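Local structure of cellulase (Clostridium cellulovorans, 6UI3) at residues Y101-F115 / D143-E156. The protein is a family 5 glycoside hydrolase domain of a larger cellulase, an endoglucanase of broad specificity that probably hydrolyses internal beta-1,4 links of cellulose and related plant polysaccharides. Numbering follows the deposited sequence. Where two conformers were deposited one is given.
Sequences YAIVNIHHNKFQGQF and DKLIFDTINQPRHE. Unlike the reference sequence in segment 143-156: Gln152 (reference Glu).
Tyr101 lays one face of its ring against the aliphatic part of Lys144, whose CG sits 4.0 Å from the centroid of the Tyr101 ring; the two side chains cross at about a right angle, and the lysine NZ salt-bridges Asp99. From Ala102 the backbones run parallel, with Ala102 N, Ala102 O, Val104 N and Val104 O bonded in turn to Lys144 O, Ile146 N, Ile146 O and Asp148 N. These are neighbouring strands of the eight-stranded TIM barrel, joined by helix 120-137 in a beta-alpha-beta unit. Ile103 and Ile146 share the barrel interior with Asp148, whose CB lies 3.6 Å from Ile103 CG2 and whose OD2 makes a salt bridge to Arg64. Asn105 ND2 donates in the ring plane to His107 ND1 (3.0 Å), which, with the stacked amide of Asn151, helps set how that ring is turned. Past the strands, Ile106 O takes the N-H of Asn151. The flat end of Asn151 stacks on the His107 ring, the planes 13° apart, with Asn151 ND2 3.1 Å from His107 NE2 but not bonded to it; its strongest polar partner is again Arg64. Gln112 reaches across with CG anti to its backbone N (chi1 -177°). Its OE1 accepts from Asn151 ND2 and from Gln152 N, both on the same face of the amide, while its NE2 donates to His108 ND1. Asn151-Gln152-Pro153 corresponds to the family 5 Asn-Glu-Pro motif at the active-site end of the barrel, whose glutamate is the acid/base in relatives; here glutamine takes that place, its OE1 hydrogen-bonded to His222. Gln112 O and Gly113 O receive Arg154 N and Glu156 N. Phe115 N returns a bond to Arg154 O, and Pro153 CB sits over the Phe115 ring, 3.6 Å from its centroid.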
loop_
_atom_site.group_PDB
_atom_site.type_symbol
_atom_site.label_atom_id
_atom_site.label_comp_id
_atom_site.label_asym_id
_atom_site.label_seq_id
_atom_site.Cartn_x
_atom_site.Cartn_y
_atom_site.Cartn_z
ATOM N N TYR A 101 -0.542 10.137 7.768
ATOM C CA TYR A 101 -1.088 8.791 7.839
ATOM C C TYR A 101 0.036 7.777 7.678
ATOM O O TYR A 101 1.022 8.006 6.962
ATOM C CB TYR A 101 -2.146 8.575 6.748
ATOM C CG TYR A 101 -3.410 9.336 7.050
ATOM C CD1 TYR A 101 -3.585 10.632 6.610
ATOM C CD2 TYR A 101 -4.409 8.767 7.836
ATOM C CE1 TYR A 101 -4.718 11.342 6.923
ATOM C CE2 TYR A 101 -5.545 9.466 8.152
ATOM C CZ TYR A 101 -5.692 10.745 7.707
ATOM O OH TYR A 101 -6.825 11.426 8.051
ATOM N N ALA A 102 -0.115 6.645 8.360
ATOM C CA ALA A 102 0.806 5.521 8.282
ATOM C C ALA A 102 0.003 4.255 8.052
ATOM O O ALA A 102 -0.950 3.987 8.792
ATOM C CB ALA A 102 1.575 5.373 9.592
ATOM N N ILE A 103 0.383 3.468 7.047
ATOM C CA ILE A 103 -0.286 2.201 6.736
ATOM C C ILE A 103 0.697 1.084 7.051
ATOM O O ILE A 103 1.819 1.092 6.537
ATOM C CB ILE A 103 -0.716 2.131 5.258
ATOM C CG1 ILE A 103 -1.749 3.217 4.933
ATOM C CG2 ILE A 103 -1.266 0.739 4.914
ATOM C CD1 ILE A 103 -1.833 3.558 3.460
ATOM N N VAL A 104 0.282 0.111 7.870
ATOM C CA VAL A 104 1.064 -1.091 8.164
ATOM C C VAL A 104 0.336 -2.297 7.579
ATOM O O VAL A 104 -0.891 -2.386 7.654
ATOM C CB VAL A 104 1.248 -1.256 9.685
ATOM C CG1 VAL A 104 1.897 -2.605 10.022
ATOM C CG2 VAL A 104 2.095 -0.153 10.265
ATOM N N ASN A 105 1.097 -3.242 7.017
ATOM C CA ASN A 105 0.504 -4.391 6.346
ATOM C C ASN A 105 1.266 -5.668 6.710
ATOM O O ASN A 105 2.112 -5.687 7.602
ATOM C CB ASN A 105 0.443 -4.155 4.825
ATOM C CG ASN A 105 1.802 -4.223 4.149
ATOM O OD1 ASN A 105 2.819 -4.500 4.788
ATOM N ND2 ASN A 105 1.827 -3.948 2.837
ATOM N N ILE A 106 0.900 -6.753 6.019
ATOM C CA ILE A 106 1.700 -7.964 5.875
ATOM C C ILE A 106 2.129 -8.014 4.417
ATOM O O ILE A 106 1.278 -7.936 3.525
ATOM C CB ILE A 106 0.882 -9.219 6.250
ATOM C CG1 ILE A 106 0.422 -9.160 7.713
ATOM C CG2 ILE A 106 1.698 -10.481 5.954
ATOM C CD1 ILE A 106 -0.417 -10.358 8.151
ATOM N N HIS A 107 3.432 -8.152 4.171
ATOM C CA HIS A 107 4.000 -7.920 2.835
ATOM C C HIS A 107 5.105 -8.938 2.605
ATOM O O HIS A 107 6.128 -8.934 3.290
ATOM C CB HIS A 107 4.540 -6.484 2.789
ATOM C CG HIS A 107 4.714 -5.891 1.427
ATOM N ND1 HIS A 107 4.074 -4.728 1.052
ATOM C CD2 HIS A 107 5.504 -6.251 0.394
ATOM C CE1 HIS A 107 4.464 -4.411 -0.169
ATOM N NE2 HIS A 107 5.326 -5.313 -0.591
ATOM N N HIS A 108 4.890 -9.841 1.657
ATOM C CA HIS A 108 5.839 -10.885 1.289
ATOM C C HIS A 108 6.041 -11.965 2.359
ATOM O O HIS A 108 6.993 -12.738 2.244
ATOM C CB HIS A 108 7.227 -10.378 0.870
ATOM C CG HIS A 108 7.233 -9.410 -0.272
ATOM N ND1 HIS A 108 6.313 -9.445 -1.302
ATOM C CD2 HIS A 108 8.080 -8.394 -0.556
ATOM C CE1 HIS A 108 6.582 -8.470 -2.155
ATOM N NE2 HIS A 108 7.656 -7.825 -1.733
ATOM N N ASN A 109 5.201 -12.054 3.389
ATOM C CA ASN A 109 5.176 -13.293 4.152
ATOM C C ASN A 109 4.979 -14.442 3.168
ATOM O O ASN A 109 4.308 -14.289 2.141
ATOM C CB ASN A 109 4.010 -13.326 5.141
ATOM C CG ASN A 109 4.375 -12.797 6.504
ATOM O OD1 ASN A 109 5.023 -11.755 6.648
ATOM N ND2 ASN A 109 3.921 -13.493 7.530
ATOM N N LYS A 110 5.528 -15.610 3.496
ATOM C CA LYS A 110 5.340 -16.786 2.651
ATOM C C LYS A 110 3.867 -17.011 2.315
ATOM O O LYS A 110 3.525 -17.357 1.183
ATOM C CB LYS A 110 5.911 -18.016 3.362
ATOM C CG LYS A 110 5.746 -19.317 2.598
ATOM C CD LYS A 110 6.674 -19.376 1.409
ATOM C CE LYS A 110 7.119 -20.807 1.108
ATOM N NZ LYS A 110 8.421 -20.840 0.364
ATOM N N PHE A 111 2.972 -16.829 3.286
ATOM C CA PHE A 111 1.565 -17.138 3.024
ATOM C C PHE A 111 0.930 -16.227 1.979
ATOM O O PHE A 111 -0.127 -16.572 1.445
ATOM C CB PHE A 111 0.736 -17.230 4.319
ATOM C CG PHE A 111 0.225 -15.914 4.903
ATOM C CD1 PHE A 111 -0.904 -15.303 4.388
ATOM C CD2 PHE A 111 0.801 -15.358 6.031
ATOM C CE1 PHE A 111 -1.408 -14.152 4.941
ATOM C CE2 PHE A 111 0.281 -14.189 6.595
ATOM C CZ PHE A 111 -0.819 -13.606 6.051
ATOM N N GLN A 112 1.543 -15.085 1.673
ATOM C CA GLN A 112 1.019 -14.214 0.626
ATOM C C GLN A 112 0.821 -14.949 -0.688
ATOM O O GLN A 112 -0.035 -14.556 -1.495
ATOM C CB GLN A 112 1.989 -13.050 0.406
ATOM C CG GLN A 112 1.515 -12.018 -0.623
ATOM C CD GLN A 112 2.540 -10.910 -0.826
ATOM O OE1 GLN A 112 2.362 -9.797 -0.350
ATOM N NE2 GLN A 112 3.632 -11.219 -1.503
ATOM N N GLY A 113 1.645 -15.968 -0.957
ATOM C CA GLY A 113 1.558 -16.731 -2.190
ATOM C C GLY A 113 0.810 -18.043 -2.097
ATOM O O GLY A 113 0.957 -18.907 -2.964
ATOM N N GLN A 114 0.009 -18.200 -1.045
ATOM C CA GLN A 114 -0.670 -19.459 -0.746
ATOM C C GLN A 114 -2.182 -19.282 -0.652
ATOM O O GLN A 114 -2.862 -20.024 0.064
ATOM C CB GLN A 114 -0.085 -20.099 0.508
ATOM C CG GLN A 114 1.412 -20.406 0.349
ATOM C CD GLN A 114 1.982 -21.083 1.563
ATOM O OE1 GLN A 114 1.840 -20.600 2.678
ATOM N NE2 GLN A 114 2.611 -22.229 1.351
ATOM N N PHE A 115 -2.733 -18.351 -1.435
ATOM C CA PHE A 115 -4.179 -18.095 -1.457
ATOM C C PHE A 115 -4.871 -19.089 -2.380
ATOM O O PHE A 115 -5.273 -18.785 -3.504
ATOM C CB PHE A 115 -4.463 -16.633 -1.805
ATOM C CG PHE A 115 -4.341 -15.726 -0.600
ATOM C CD1 PHE A 115 -3.096 -15.392 -0.080
ATOM C CD2 PHE A 115 -5.477 -15.265 0.061
ATOM C CE1 PHE A 115 -2.981 -14.624 1.075
ATOM C CE2 PHE A 115 -5.371 -14.493 1.204
ATOM C CZ PHE A 115 -4.137 -14.159 1.707
ATOM N N ASP A 143 -6.313 7.467 14.679
ATOM C CA ASP A 143 -6.924 7.128 13.403
ATOM C C ASP A 143 -6.036 7.417 12.207
ATOM O O ASP A 143 -6.426 7.083 11.084
ATOM C CB ASP A 143 -8.292 7.816 13.247
ATOM C CG ASP A 143 -8.227 9.331 13.268
ATOM O OD1 ASP A 143 -7.142 9.922 13.093
ATOM O OD2 ASP A 143 -9.295 9.958 13.454
ATOM N N LYS A 144 -4.855 7.988 12.399
ATOM C CA LYS A 144 -3.926 8.127 11.283
ATOM C C LYS A 144 -3.138 6.852 11.012
ATOM O O LYS A 144 -2.489 6.762 9.968
ATOM C CB LYS A 144 -3.030 9.341 11.473
ATOM C CG LYS A 144 -3.822 10.639 11.267
ATOM C CD LYS A 144 -2.961 11.774 10.782
ATOM C CE LYS A 144 -3.795 13.004 10.479
ATOM N NZ LYS A 144 -4.332 13.604 11.720
ATOM N N LEU A 145 -3.226 5.852 11.880
ATOM C CA LEU A 145 -2.700 4.521 11.607
ATOM C C LEU A 145 -3.789 3.671 10.959
ATOM O O LEU A 145 -4.876 3.505 11.519
ATOM C CB LEU A 145 -2.216 3.868 12.898
ATOM C CG LEU A 145 -1.727 2.416 12.770
ATOM C CD1 LEU A 145 -0.526 2.311 11.859
ATOM C CD2 LEU A 145 -1.392 1.873 14.149
ATOM N N ILE A 146 -3.478 3.113 9.795
ATOM C CA ILE A 146 -4.380 2.313 8.977
ATOM C C ILE A 146 -3.752 0.930 8.810
ATOM O O ILE A 146 -2.526 0.823 8.708
ATOM C CB ILE A 146 -4.526 2.992 7.597
ATOM C CG1 ILE A 146 -5.125 4.397 7.724
ATOM C CG2 ILE A 146 -5.324 2.097 6.627
ATOM C CD1 ILE A 146 -4.966 5.239 6.464
ATOM N N PHE A 147 -4.570 -0.122 8.777
ATOM C CA PHE A 147 -4.092 -1.483 8.538
ATOM C C PHE A 147 -4.488 -1.943 7.135
ATOM O O PHE A 147 -5.579 -1.616 6.658
ATOM C CB PHE A 147 -4.712 -2.446 9.557
ATOM C CG PHE A 147 -4.316 -2.203 11.001
ATOM C CD1 PHE A 147 -3.136 -1.552 11.343
ATOM C CD2 PHE A 147 -5.135 -2.664 12.026
ATOM C CE1 PHE A 147 -2.782 -1.380 12.692
ATOM C CE2 PHE A 147 -4.784 -2.490 13.357
ATOM C CZ PHE A 147 -3.618 -1.846 13.686
ATOM N N ASP A 148 -3.620 -2.725 6.492
ATOM C CA ASP A 148 -3.786 -3.251 5.126
ATOM C C ASP A 148 -3.564 -4.755 5.245
ATOM O O ASP A 148 -2.470 -5.192 5.601
ATOM C CB ASP A 148 -2.766 -2.511 4.242
ATOM C CG ASP A 148 -2.561 -3.094 2.842
ATOM O OD1 ASP A 148 -3.230 -4.074 2.435
ATOM O OD2 ASP A 148 -1.683 -2.510 2.124
ATOM N N THR A 149 -4.609 -5.560 5.023
ATOM C CA THR A 149 -4.639 -6.918 5.587
ATOM C C THR A 149 -3.601 -7.870 4.980
ATOM O O THR A 149 -3.174 -8.823 5.643
ATOM C CB THR A 149 -6.026 -7.558 5.422
ATOM O OG1 THR A 149 -6.308 -7.671 4.017
ATOM C CG2 THR A 149 -7.118 -6.791 6.157
ATOM N N ILE A 150 -3.237 -7.666 3.716
ATOM C CA ILE A 150 -2.245 -8.482 3.007
ATOM C C ILE A 150 -1.888 -7.701 1.747
ATOM O O ILE A 150 -2.759 -7.096 1.134
ATOM C CB ILE A 150 -2.764 -9.910 2.730
ATOM C CG1 ILE A 150 -1.688 -10.775 2.060
ATOM C CG2 ILE A 150 -4.059 -9.885 1.920
ATOM C CD1 ILE A 150 -0.430 -11.028 2.888
ATOM N N ASN A 151 -0.622 -7.704 1.348
ATOM C CA ASN A 151 -0.150 -6.855 0.244
ATOM C C ASN A 151 -0.706 -7.283 -1.119
ATOM O O ASN A 151 -1.568 -6.603 -1.687
ATOM C CB ASN A 151 1.381 -6.854 0.271
ATOM C CG ASN A 151 1.971 -6.202 -0.931
ATOM O OD1 ASN A 151 1.594 -5.066 -1.258
ATOM N ND2 ASN A 151 2.868 -6.886 -1.612
ATOM N N GLN A 152 -0.199 -8.384 -1.673
ATOM C CA GLN A 152 -0.534 -8.852 -3.026
ATOM C C GLN A 152 -0.869 -10.336 -2.973
ATOM O O GLN A 152 -0.110 -11.194 -3.451
ATOM C CB GLN A 152 0.572 -8.509 -4.026
ATOM C CG GLN A 152 0.538 -7.008 -4.344
ATOM C CD GLN A 152 1.614 -6.479 -5.250
ATOM O OE1 GLN A 152 1.522 -5.344 -5.722
ATOM N NE2 GLN A 152 2.628 -7.260 -5.494
ATOM N N PRO A 153 -2.010 -10.668 -2.369
ATOM C CA PRO A 153 -2.362 -12.076 -2.142
ATOM C C PRO A 153 -2.583 -12.818 -3.447
ATOM O O PRO A 153 -3.276 -12.328 -4.345
ATOM C CB PRO A 153 -3.674 -11.988 -1.349
ATOM C CG PRO A 153 -4.267 -10.653 -1.762
ATOM C CD PRO A 153 -3.071 -9.749 -1.920
ATOM N N ARG A 154 -2.043 -14.029 -3.530
ATOM C CA ARG A 154 -2.114 -14.766 -4.781
ATOM C C ARG A 154 -1.787 -16.230 -4.535
ATOM O O ARG A 154 -1.380 -16.629 -3.441
ATOM C CB ARG A 154 -1.156 -14.161 -5.821
ATOM C CG ARG A 154 0.297 -14.208 -5.413
ATOM C CD ARG A 154 1.119 -13.470 -6.431
ATOM N NE ARG A 154 2.553 -13.443 -6.237
ATOM C CZ ARG A 154 3.190 -12.540 -5.505
ATOM N NH1 ARG A 154 2.525 -11.634 -4.814
ATOM N NH2 ARG A 154 4.513 -12.555 -5.471
ATOM N N HIS A 155 -1.945 -17.026 -5.585
ATOM C CA HIS A 155 -1.434 -18.389 -5.640
ATOM C C HIS A 155 -0.131 -18.355 -6.425
ATOM O O HIS A 155 -0.134 -18.059 -7.625
ATOM C CB HIS A 155 -2.448 -19.296 -6.332
ATOM C CG HIS A 155 -1.914 -20.647 -6.697
ATOM N ND1 HIS A 155 -1.793 -21.676 -5.787
ATOM C CD2 HIS A 155 -1.464 -21.137 -7.876
ATOM C CE1 HIS A 155 -1.301 -22.743 -6.390
ATOM N NE2 HIS A 155 -1.091 -22.442 -7.660
ATOM N N GLU A 156 0.982 -18.658 -5.751
ATOM C CA GLU A 156 2.306 -18.799 -6.387
ATOM C C GLU A 156 2.590 -17.524 -7.183
ATOM O O GLU A 156 2.539 -16.429 -6.604
ATOM C CB GLU A 156 2.406 -20.111 -7.157
ATOM C CG GLU A 156 2.250 -21.313 -6.265
ATOM C CD GLU A 156 2.454 -22.626 -6.994
ATOM O OE1 GLU A 156 2.576 -22.616 -8.237
ATOM O OE2 GLU A 156 2.481 -23.669 -6.315
#